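Local coordinates for pseudoperoxidase (Leishmania major, PDB 5VIA), which binds heme b as a pseudoperoxidase of the peroxidase family, so that true peroxidase activity remains doubtful, at residues V88-A93 with D109-G114; E105-Q110 with A273-I278; Y181-R186 with E264-Q269. All blocks are in the same frame, centred on the assembly; numbering follows the deposited sequence.

Contact 1: V88-A93 with D109-G114; sequences VASLAA and DQWRWG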
loop_
_atom_site.group_PDB
_atom_site.type_symbol
_atom_site.label_atom_id
_atom_site.label_comp_id
_atom_site.label_asym_id
_atom_site.label_seq_id
_atom_site.Cartn_x
_atom_site.Cartn_y
_atom_site.Cartn_z
ATOM N N VAL A 88 -15.908 -2.688 3.630
ATOM C CA VAL A 88 -15.768 -3.268 2.298
ATOM C C VAL A 88 -14.393 -2.961 1.705
ATOM O O VAL A 88 -13.748 -3.831 1.124
ATOM C CB VAL A 88 -16.857 -2.752 1.341
ATOM C CG1 VAL A 88 -16.511 -3.118 -0.090
ATOM C CG2 VAL A 88 -18.221 -3.321 1.720
ATOM N N ALA A 89 -13.938 -1.724 1.867
ATOM C CA ALA A 89 -12.658 -1.318 1.301
ATOM C C ALA A 89 -11.496 -2.105 1.908
ATOM O O ALA A 89 -10.578 -2.516 1.192
ATOM C CB ALA A 89 -12.447 0.192 1.457
ATOM N N SER A 90 -11.536 -2.329 3.220
ATOM C CA SER A 90 -10.480 -3.094 3.880
ATOM C C SER A 90 -10.472 -4.561 3.422
ATOM O O SER A 90 -9.399 -5.170 3.295
ATOM C CB SER A 90 -10.601 -2.988 5.408
ATOM O OG SER A 90 -11.784 -3.623 5.854
ATOM N N LEU A 91 -11.651 -5.118 3.152
ATOM C CA LEU A 91 -11.758 -6.504 2.678
ATOM C C LEU A 91 -11.284 -6.663 1.228
ATOM O O LEU A 91 -10.758 -7.720 0.839
ATOM C CB LEU A 91 -13.196 -7.015 2.821
ATOM C CG LEU A 91 -13.655 -7.293 4.251
ATOM C CD1 LEU A 91 -15.118 -7.635 4.294
ATOM C CD2 LEU A 91 -12.848 -8.409 4.868
ATOM N N ALA A 92 -11.483 -5.615 0.432
ATOM C CA ALA A 92 -10.983 -5.587 -0.940
ATOM C C ALA A 92 -9.458 -5.537 -0.970
ATOM O O ALA A 92 -8.841 -6.147 -1.830
ATOM C CB ALA A 92 -11.580 -4.411 -1.709
ATOM N N ALA A 93 -8.853 -4.797 -0.043
ATOM C CA ALA A 93 -7.399 -4.756 0.052
ATOM C C ALA A 93 -6.888 -6.135 0.436
ATOM O O ALA A 93 -5.920 -6.640 -0.147
ATOM C CB ALA A 93 -6.946 -3.709 1.085
ATOM N N ASP A 109 -8.417 -13.671 9.335
ATOM C CA ASP A 109 -8.910 -14.336 10.545
ATOM C C ASP A 109 -9.145 -13.371 11.711
ATOM O O ASP A 109 -10.066 -13.564 12.505
ATOM C CB ASP A 109 -7.955 -15.454 10.971
ATOM C CG ASP A 109 -8.429 -16.183 12.215
ATOM O OD1 ASP A 109 -9.405 -16.960 12.123
ATOM O OD2 ASP A 109 -7.818 -15.979 13.286
ATOM N N GLN A 110 -8.323 -12.330 11.800
ATOM C CA GLN A 110 -8.413 -11.359 12.886
ATOM C C GLN A 110 -9.151 -10.089 12.482
ATOM O O GLN A 110 -9.245 -9.148 13.273
ATOM C CB GLN A 110 -7.014 -10.976 13.373
ATOM C CG GLN A 110 -6.301 -12.042 14.189
ATOM C CD GLN A 110 -4.875 -11.636 14.536
ATOM O OE1 GLN A 110 -4.477 -10.478 14.348
ATOM N NE2 GLN A 110 -4.096 -12.589 15.033
ATOM N N TRP A 111 -9.652 -10.056 11.246
ATOM C CA TRP A 111 -10.361 -8.883 10.731
ATOM C C TRP A 111 -11.520 -8.493 11.643
ATOM O O TRP A 111 -12.298 -9.346 12.089
ATOM C CB TRP A 111 -10.886 -9.150 9.314
ATOM C CG TRP A 111 -11.496 -7.937 8.669
ATOM C CD1 TRP A 111 -10.831 -6.872 8.124
ATOM C CD2 TRP A 111 -12.893 -7.664 8.507
ATOM N NE1 TRP A 111 -11.733 -5.957 7.627
ATOM C CE2 TRP A 111 -13.004 -6.420 7.853
ATOM C CE3 TRP A 111 -14.060 -8.351 8.854
ATOM C CZ2 TRP A 111 -14.240 -5.850 7.536
ATOM C CZ3 TRP A 111 -15.283 -7.787 8.535
ATOM C CH2 TRP A 111 -15.364 -6.547 7.886
ATOM N N ARG A 112 -11.610 -7.205 11.940
ATOM C CA ARG A 112 -12.711 -6.677 12.724
ATOM C C ARG A 112 -13.594 -5.789 11.865
ATOM O O ARG A 112 -13.168 -5.292 10.817
ATOM C CB ARG A 112 -12.183 -5.893 13.927
ATOM C CG ARG A 112 -11.586 -6.780 15.012
ATOM C CD ARG A 112 -10.877 -5.947 16.056
ATOM N NE ARG A 112 -10.350 -6.786 17.128
ATOM C CZ ARG A 112 -9.712 -6.318 18.197
ATOM N NH1 ARG A 112 -9.516 -5.016 18.341
ATOM N NH2 ARG A 112 -9.270 -7.154 19.122
ATOM N N TRP A 113 -14.827 -5.590 12.318
ATOM C CA TRP A 113 -15.806 -4.863 11.527
ATOM C C TRP A 113 -16.364 -3.664 12.285
ATOM O O TRP A 113 -16.074 -3.471 13.465
ATOM C CB TRP A 113 -16.932 -5.808 11.073
ATOM C CG TRP A 113 -17.792 -6.367 12.176
ATOM C CD1 TRP A 113 -17.473 -7.380 13.040
ATOM C CD2 TRP A 113 -19.133 -5.974 12.501
ATOM N NE1 TRP A 113 -18.525 -7.621 13.896
ATOM C CE2 TRP A 113 -19.555 -6.774 13.583
ATOM C CE3 TRP A 113 -20.016 -5.021 11.981
ATOM C CZ2 TRP A 113 -20.823 -6.646 14.160
ATOM C CZ3 TRP A 113 -21.278 -4.896 12.556
ATOM C CH2 TRP A 113 -21.667 -5.702 13.634
ATOM N N GLY A 114 -17.162 -2.855 11.601
ATOM C CA GLY A 114 -17.787 -1.710 12.233
ATOM C C GLY A 114 -17.092 -0.393 11.949
ATOM O O GLY A 114 -17.341 0.594 12.651
#
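The hydroxyl of Ser90 is gripped from two directions: Trp111 NE1 donates to Ser90 OG at 2.9 Å, with an N-H...O angle of 154°, and OG also bonds to the backbone oxygen of Asp87, one turn back on the same helix. With chi1 at 66°, OG lies between the backbone N and the carbonyl carbon of Ser90. There it reaches both the carbonyl of the preceding turn and the indole, which it meets at the pyrrole edge, almost in the ring plane. A small side chain with a hydroxyl suits this place, because it satisfies a buried indole N-H while staying close to the helix surface.

Leu91 approaches the same indole over a face. Leu91 CD2 sits 3.7 Å from the centroid of the five-membered ring of Trp111 and only 15° off the ring normal, a CH-pi contact. Leu91 CG comes within 3.6 Å of Trp111 CZ2, and CD1 stands above the outer CZ2-CH2 side of the six-membered ring. The leucine side chain runs roughly perpendicular to that of the tryptophan. On the opposite face stands the backbone of Trp113, its CA 4.0 Å above the Trp111 plane and nearer the ring's border than its centre, so the indole is held between helix and chain, with the serine bond fixing its rotation.

Leu91 also packs on Val19 and Val20 of helix 16-29. Away from the heme, Trp111 thus docks the chain between helix 105-109 and the short strand 112-113, which pairs antiparallel with 286-287, onto helix 85-99 of the mainly helical peroxidase fold.

Contact 2: E105-Q110 with A273-I278; sequences EAILDQ and AFTKMI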
loop_
_atom_site.group_PDB
_atom_site.type_symbol
_atom_site.label_atom_id
_atom_site.label_comp_id
_atom_site.label_asym_id
_atom_site.label_seq_id
_atom_site.Cartn_x
_atom_site.Cartn_y
_atom_site.Cartn_z
ATOM N N GLU A 105 -3.846 -14.655 5.609
ATOM C CA GLU A 105 -4.685 -15.544 6.416
ATOM C C GLU A 105 -4.955 -15.038 7.836
ATOM O O GLU A 105 -6.089 -15.091 8.315
ATOM C CB GLU A 105 -4.082 -16.954 6.454
ATOM C CG GLU A 105 -4.180 -17.738 5.133
ATOM C CD GLU A 105 -3.004 -17.505 4.176
ATOM O OE1 GLU A 105 -2.283 -16.487 4.316
ATOM O OE2 GLU A 105 -2.810 -18.358 3.272
ATOM N N ALA A 106 -3.909 -14.559 8.505
ATOM C CA ALA A 106 -4.045 -13.955 9.830
ATOM C C ALA A 106 -4.776 -12.618 9.766
ATOM O O ALA A 106 -5.564 -12.292 10.657
ATOM C CB ALA A 106 -2.684 -13.775 10.473
ATOM N N ILE A 107 -4.512 -11.830 8.725
ATOM C CA ILE A 107 -5.210 -10.555 8.560
ATOM C C ILE A 107 -6.711 -10.810 8.452
ATOM O O ILE A 107 -7.515 -10.117 9.076
ATOM C CB ILE A 107 -4.767 -9.797 7.290
ATOM C CG1 ILE A 107 -3.253 -9.568 7.267
ATOM C CG2 ILE A 107 -5.482 -8.468 7.202
ATOM C CD1 ILE A 107 -2.734 -9.000 5.921
ATOM N N LEU A 108 -7.086 -11.804 7.652
ATOM C CA LEU A 108 -8.502 -12.111 7.467
ATOM C C LEU A 108 -9.119 -12.719 8.725
ATOM O O LEU A 108 -10.208 -12.316 9.144
ATOM C CB LEU A 108 -8.717 -13.028 6.263
ATOM C CG LEU A 108 -10.187 -13.288 5.939
ATOM C CD1 LEU A 108 -10.931 -11.967 5.785
ATOM C CD2 LEU A 108 -10.327 -14.135 4.684
ATOM N N ASP A 109 -8.417 -13.671 9.335
ATOM C CA ASP A 109 -8.910 -14.336 10.545
ATOM C C ASP A 109 -9.145 -13.371 11.711
ATOM O O ASP A 109 -10.066 -13.564 12.505
ATOM C CB ASP A 109 -7.955 -15.454 10.971
ATOM C CG ASP A 109 -8.429 -16.183 12.215
ATOM O OD1 ASP A 109 -9.405 -16.960 12.123
ATOM O OD2 ASP A 109 -7.818 -15.979 13.286
ATOM N N GLN A 110 -8.323 -12.330 11.800
ATOM C CA GLN A 110 -8.413 -11.359 12.886
ATOM C C GLN A 110 -9.151 -10.089 12.482
ATOM O O GLN A 110 -9.245 -9.148 13.273
ATOM C CB GLN A 110 -7.014 -10.976 13.373
ATOM C CG GLN A 110 -6.301 -12.042 14.189
ATOM C CD GLN A 110 -4.875 -11.636 14.536
ATOM O OE1 GLN A 110 -4.477 -10.478 14.348
ATOM N NE2 GLN A 110 -4.096 -12.589 15.033
ATOM N N ALA A 273 1.375 -5.663 10.864
ATOM C CA ALA A 273 1.390 -4.276 10.402
ATOM C C ALA A 273 0.146 -3.938 9.589
ATOM O O ALA A 273 -0.466 -2.875 9.777
ATOM C CB ALA A 273 2.637 -4.009 9.560
ATOM N N PHE A 274 -0.217 -4.822 8.664
ATOM C CA PHE A 274 -1.316 -4.503 7.754
ATOM C C PHE A 274 -2.612 -4.387 8.535
ATOM O O PHE A 274 -3.417 -3.486 8.305
ATOM C CB PHE A 274 -1.430 -5.541 6.630
ATOM C CG PHE A 274 -2.152 -5.027 5.416
ATOM C CD1 PHE A 274 -3.536 -5.051 5.359
ATOM C CD2 PHE A 274 -1.449 -4.509 4.337
ATOM C CE1 PHE A 274 -4.218 -4.573 4.237
ATOM C CE2 PHE A 274 -2.134 -4.023 3.204
ATOM C CZ PHE A 274 -3.514 -4.055 3.170
ATOM N N THR A 275 -2.810 -5.291 9.487
ATOM C CA THR A 275 -3.966 -5.198 10.364
ATOM C C THR A 275 -4.011 -3.880 11.159
ATOM O O THR A 275 -5.061 -3.227 11.211
ATOM C CB THR A 275 -4.043 -6.429 11.299
ATOM O OG1 THR A 275 -4.480 -7.558 10.533
ATOM C CG2 THR A 275 -5.030 -6.190 12.447
ATOM N N LYS A 276 -2.905 -3.478 11.784
ATOM C CA LYS A 276 -2.869 -2.193 12.493
ATOM C C LYS A 276 -3.212 -1.044 11.546
ATOM O O LYS A 276 -3.954 -0.126 11.900
ATOM C CB LYS A 276 -1.485 -1.927 13.090
ATOM C CG LYS A 276 -1.125 -2.690 14.369
ATOM C CD LYS A 276 0.180 -2.097 14.942
ATOM C CE LYS A 276 0.620 -2.687 16.288
ATOM N NZ LYS A 276 1.983 -2.162 16.700
ATOM N N MET A 277 -2.659 -1.091 10.342
ATOM C CA MET A 277 -2.930 -0.035 9.375
ATOM C C MET A 277 -4.412 0.086 9.052
ATOM O O MET A 277 -4.959 1.182 9.058
ATOM C CB MET A 277 -2.139 -0.263 8.081
ATOM C CG MET A 277 -2.347 0.860 7.078
ATOM S SD MET A 277 -1.448 0.595 5.541
ATOM C CE MET A 277 -2.321 -0.835 4.900
ATOM N N ILE A 278 -5.072 -1.036 8.769
ATOM C CA ILE A 278 -6.464 -0.966 8.340
ATOM C C ILE A 278 -7.424 -0.754 9.508
ATOM O O ILE A 278 -8.605 -0.505 9.289
ATOM C CB ILE A 278 -6.897 -2.190 7.506
ATOM C CG1 ILE A 278 -6.725 -3.488 8.302
ATOM C CG2 ILE A 278 -6.100 -2.235 6.192
ATOM C CD1 ILE A 278 -7.288 -4.711 7.601
HETATM O O HOH W 1 -7.326 -7.657 10.130
HETATM O O HOH W 2 -3.558 -9.859 11.538
#
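Two helices of the peroxidase fold, the short helix 105-109 and the long helix 263-279, pack here through Ile107, whose branched side chain points at Phe274, Thr275 and Ile278. The two branches of the isoleucine divide the work. Ile107 CD1, at the end of the longer arm, rests 3.8 Å from Phe274 CB and approaches the phenyl ring obliquely. Ile107 CG2 turns to the other partners, lying 3.6 Å from Thr275 OG1 and 4.2 Å from Ile278 CD1. CG1 stands beside the backbone N (chi1 -56°) and CG2 beside the carbonyl carbon, which makes the branches diverge, CD1 to Phe274 and CG2 to Thr275 and Ile278.

The axes of these short segments approach to 9.7 Å and cross at -37°, and Ile107 and Thr275 face each other across the helix pair, their CA atoms 5.8 Å apart. Such closeness suits the compact threonine, whose side chain lies alongside that of Ile107, the two pointing opposite ways. Further inward, Phe274 packs on Ile38 and Ala41 of helix 33-49, and its side chain comes within about 4 Å of the heme. The methyl carbon CE of Met277, a residue of the heme pocket, lies over the border of one face of the Phe274 ring. This part of helix 263-279 therefore carries its packing from the heme pocket out to helix 105-109.

Beside the apolar contact, two waters bridge the segments through Thr275 OG1. Water 1 donates to Ile107 O at 2.7 Å and is hydrogen-bonded to Thr275 OG1, while water 2 donates to Gln110 OE1 and is hydrogen-bonded to Thr275 OG1 at 2.7 Å. Beyond the threonine, the side-chain oxygen of Gln271, one turn earlier on its helix, accepts a hydrogen bond from Ala106 N.

Contact 3: Y181-R186 with E264-Q269; sequences YTLNNR and ELWREQ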
loop_
_atom_site.group_PDB
_atom_site.type_symbol
_atom_site.label_atom_id
_atom_site.label_comp_id
_atom_site.label_asym_id
_atom_site.label_seq_id
_atom_site.Cartn_x
_atom_site.Cartn_y
_atom_site.Cartn_z
ATOM N N TYR A 181 3.159 -9.507 -9.692
ATOM C CA TYR A 181 2.040 -10.352 -9.276
ATOM C C TYR A 181 2.231 -11.263 -8.059
ATOM O O TYR A 181 1.319 -12.015 -7.734
ATOM C CB TYR A 181 1.507 -11.156 -10.467
ATOM C CG TYR A 181 1.001 -10.280 -11.597
ATOM C CD1 TYR A 181 -0.053 -9.389 -11.394
ATOM C CD2 TYR A 181 1.574 -10.345 -12.859
ATOM C CE1 TYR A 181 -0.526 -8.587 -12.431
ATOM C CE2 TYR A 181 1.110 -9.558 -13.894
ATOM C CZ TYR A 181 0.064 -8.677 -13.672
ATOM O OH TYR A 181 -0.390 -7.886 -14.710
ATOM N N THR A 182 3.374 -11.181 -7.373
ATOM C CA THR A 182 3.575 -11.970 -6.141
ATOM C C THR A 182 4.005 -11.080 -4.978
ATOM O O THR A 182 5.082 -10.461 -5.023
ATOM C CB THR A 182 4.603 -13.098 -6.347
ATOM O OG1 THR A 182 4.204 -13.906 -7.463
ATOM C CG2 THR A 182 4.682 -13.986 -5.135
ATOM N N LEU A 183 3.174 -11.003 -3.939
ATOM C CA LEU A 183 3.511 -10.162 -2.793
ATOM C C LEU A 183 4.297 -10.997 -1.786
ATOM O O LEU A 183 3.720 -11.716 -0.967
ATOM C CB LEU A 183 2.259 -9.553 -2.150
ATOM C CG LEU A 183 2.413 -8.242 -1.359
ATOM C CD1 LEU A 183 1.060 -7.703 -0.895
ATOM C CD2 LEU A 183 3.348 -8.395 -0.161
ATOM N N ASN A 184 5.615 -10.902 -1.869
ATOM C CA ASN A 184 6.491 -11.589 -0.923
ATOM C C ASN A 184 7.689 -10.723 -0.550
ATOM O O ASN A 184 7.688 -9.520 -0.799
ATOM C CB ASN A 184 6.933 -12.948 -1.471
ATOM C CG ASN A 184 7.753 -12.829 -2.740
ATOM O OD1 ASN A 184 8.230 -11.745 -3.095
ATOM N ND2 ASN A 184 7.915 -13.947 -3.440
ATOM N N ASN A 185 8.710 -11.343 0.032
ATOM C CA ASN A 185 9.862 -10.596 0.540
ATOM C C ASN A 185 10.928 -10.311 -0.519
ATOM O O ASN A 185 12.062 -9.971 -0.188
ATOM C CB ASN A 185 10.497 -11.348 1.711
ATOM C CG ASN A 185 11.041 -12.698 1.308
ATOM O OD1 ASN A 185 10.569 -13.302 0.347
ATOM N ND2 ASN A 185 12.047 -13.181 2.036
ATOM N N ARG A 186 10.570 -10.447 -1.792
ATOM C CA ARG A 186 11.543 -10.211 -2.854
ATOM C C ARG A 186 11.986 -8.745 -2.869
ATOM O O ARG A 186 13.109 -8.436 -3.242
ATOM C CB ARG A 186 10.965 -10.619 -4.216
ATOM C CG ARG A 186 12.038 -10.817 -5.280
ATOM C CD ARG A 186 11.497 -11.480 -6.556
ATOM N NE ARG A 186 12.410 -11.216 -7.670
ATOM C CZ ARG A 186 12.397 -10.088 -8.376
ATOM N NH1 ARG A 186 11.516 -9.139 -8.093
ATOM N NH2 ARG A 186 13.267 -9.909 -9.352
ATOM N N GLU A 264 9.462 -16.259 6.708
ATOM C CA GLU A 264 8.490 -16.581 7.748
ATOM C C GLU A 264 8.326 -15.418 8.734
ATOM O O GLU A 264 7.198 -15.044 9.094
ATOM C CB GLU A 264 8.896 -17.861 8.485
ATOM C CG GLU A 264 7.961 -18.228 9.631
ATOM C CD GLU A 264 8.421 -19.459 10.394
ATOM O OE1 GLU A 264 9.434 -20.080 9.995
ATOM O OE2 GLU A 264 7.767 -19.807 11.400
ATOM N N LEU A 265 9.448 -14.850 9.169
ATOM C CA LEU A 265 9.403 -13.713 10.085
ATOM C C LEU A 265 8.726 -12.540 9.399
ATOM O O LEU A 265 7.878 -11.875 9.994
ATOM C CB LEU A 265 10.805 -13.310 10.533
ATOM C CG LEU A 265 10.853 -12.020 11.359
ATOM C CD1 LEU A 265 10.065 -12.160 12.659
ATOM C CD2 LEU A 265 12.288 -11.639 11.650
ATOM N N TRP A 266 9.089 -12.296 8.138
ATOM C CA TRP A 266 8.473 -11.200 7.403
ATOM C C TRP A 266 6.952 -11.346 7.326
ATOM O O TRP A 266 6.230 -10.371 7.549
ATOM C CB TRP A 266 9.055 -11.024 5.992
ATOM C CG TRP A 266 8.161 -10.122 5.182
ATOM C CD1 TRP A 266 8.076 -8.762 5.261
ATOM C CD2 TRP A 266 7.175 -10.532 4.221
ATOM N NE1 TRP A 266 7.114 -8.298 4.386
ATOM C CE2 TRP A 266 6.547 -9.366 3.740
ATOM C CE3 TRP A 266 6.777 -11.774 3.713
ATOM C CZ2 TRP A 266 5.535 -9.406 2.785
ATOM C CZ3 TRP A 266 5.781 -11.813 2.757
ATOM C CH2 TRP A 266 5.170 -10.638 2.302
ATOM N N ARG A 267 6.462 -12.547 7.013
ATOM C CA ARG A 267 5.011 -12.750 6.904
ATOM C C ARG A 267 4.271 -12.404 8.201
ATOM O O ARG A 267 3.174 -11.826 8.184
ATOM C CB ARG A 267 4.682 -14.184 6.493
ATOM C CG ARG A 267 4.966 -14.485 5.021
ATOM C CD ARG A 267 4.306 -15.788 4.579
ATOM N NE ARG A 267 4.832 -16.951 5.280
ATOM C CZ ARG A 267 5.695 -17.815 4.748
ATOM N NH1 ARG A 267 6.126 -17.640 3.505
ATOM N NH2 ARG A 267 6.127 -18.854 5.453
ATOM N N GLU A 268 4.876 -12.757 9.327
ATOM C CA GLU A 268 4.270 -12.470 10.624
ATOM C C GLU A 268 4.149 -10.968 10.844
ATOM O O GLU A 268 3.076 -10.461 11.195
ATOM C CB GLU A 268 5.115 -13.085 11.740
ATOM C CG GLU A 268 4.624 -12.734 13.126
ATOM C CD GLU A 268 5.597 -13.160 14.202
ATOM O OE1 GLU A 268 5.273 -14.114 14.946
ATOM O OE2 GLU A 268 6.681 -12.536 14.305
ATOM N N GLN A 269 5.254 -10.260 10.628
ATOM C CA GLN A 269 5.303 -8.813 10.831
ATOM C C GLN A 269 4.413 -8.064 9.828
ATOM O O GLN A 269 3.790 -7.051 10.162
ATOM C CB GLN A 269 6.757 -8.341 10.744
ATOM C CG GLN A 269 7.636 -8.946 11.843
ATOM C CD GLN A 269 7.200 -8.481 13.221
ATOM O OE1 GLN A 269 6.883 -7.304 13.407
ATOM N NE2 GLN A 269 7.175 -9.399 14.196
#
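Trp266 presents the benzene part of its indole to the bend at Leu183-Asn185, which wraps it from face to edge. Over one face run backbone atoms, with Asn184 C 3.8 Å and Asn185 N 4.0 Å above the Trp266 plane, both closer to the ring's border than to its centre. At the edge, near the ring plane, Leu183 O lies 3.7 Å from Trp266 CH2. The Leu183 side chain stands nearly perpendicular to that of the tryptophan, and Leu183 CD2 lies 3.8 Å from Trp266 CH2. CG of Trp266 stands anti to the backbone N (chi1 166°), which projects the ring out from its helix toward the loop. A broad flat ring fits here because the loop offers it mainly backbone surface.

The CB of Asn184 points away from the indole, and its amide shapes the loop instead: Asn184 OD1 accepts from Arg186 N at 3.0 Å, an Asx turn, with the donor 53° out of the carbonyl plane. Asn185 N, buried against the ring, has no hydrogen-bond partner.

Other ties hold both sides. Trp266 NE1 donates to Ala154 O of helix 149-155, and Asn185 ND2 to Tyr259 O of helix 250-261, whose Tyr259 ring also meets the indole edge-to-face. Trp266 thus projects from helix 263-279 into the angle between those two helices and the loop leading to helix 186-194.

Overall arrangement
Contacts 1 and 2 are neighbours, their centres 8 Å apart: they share Asp109 and Gln110 and touch through pairs such as Ala93 with Phe274 and Trp111 with Ile278. Contact 3 lies farther off, about 14 Å from contact 2 and 20 Å from contact 1, centre to centre. Helix 263-279 joins it to contact 2, contributing 264-269 to one and 273-278 to the other. Along the chain contact 1 closes first, while residues 181-186 and 264-269 both fall between the two segments of contact 2. That late helix thus ties the early helices 85-99 and 105-109 to the loop at 181-186, with its 273-278 part, at contact 2, beside the heme.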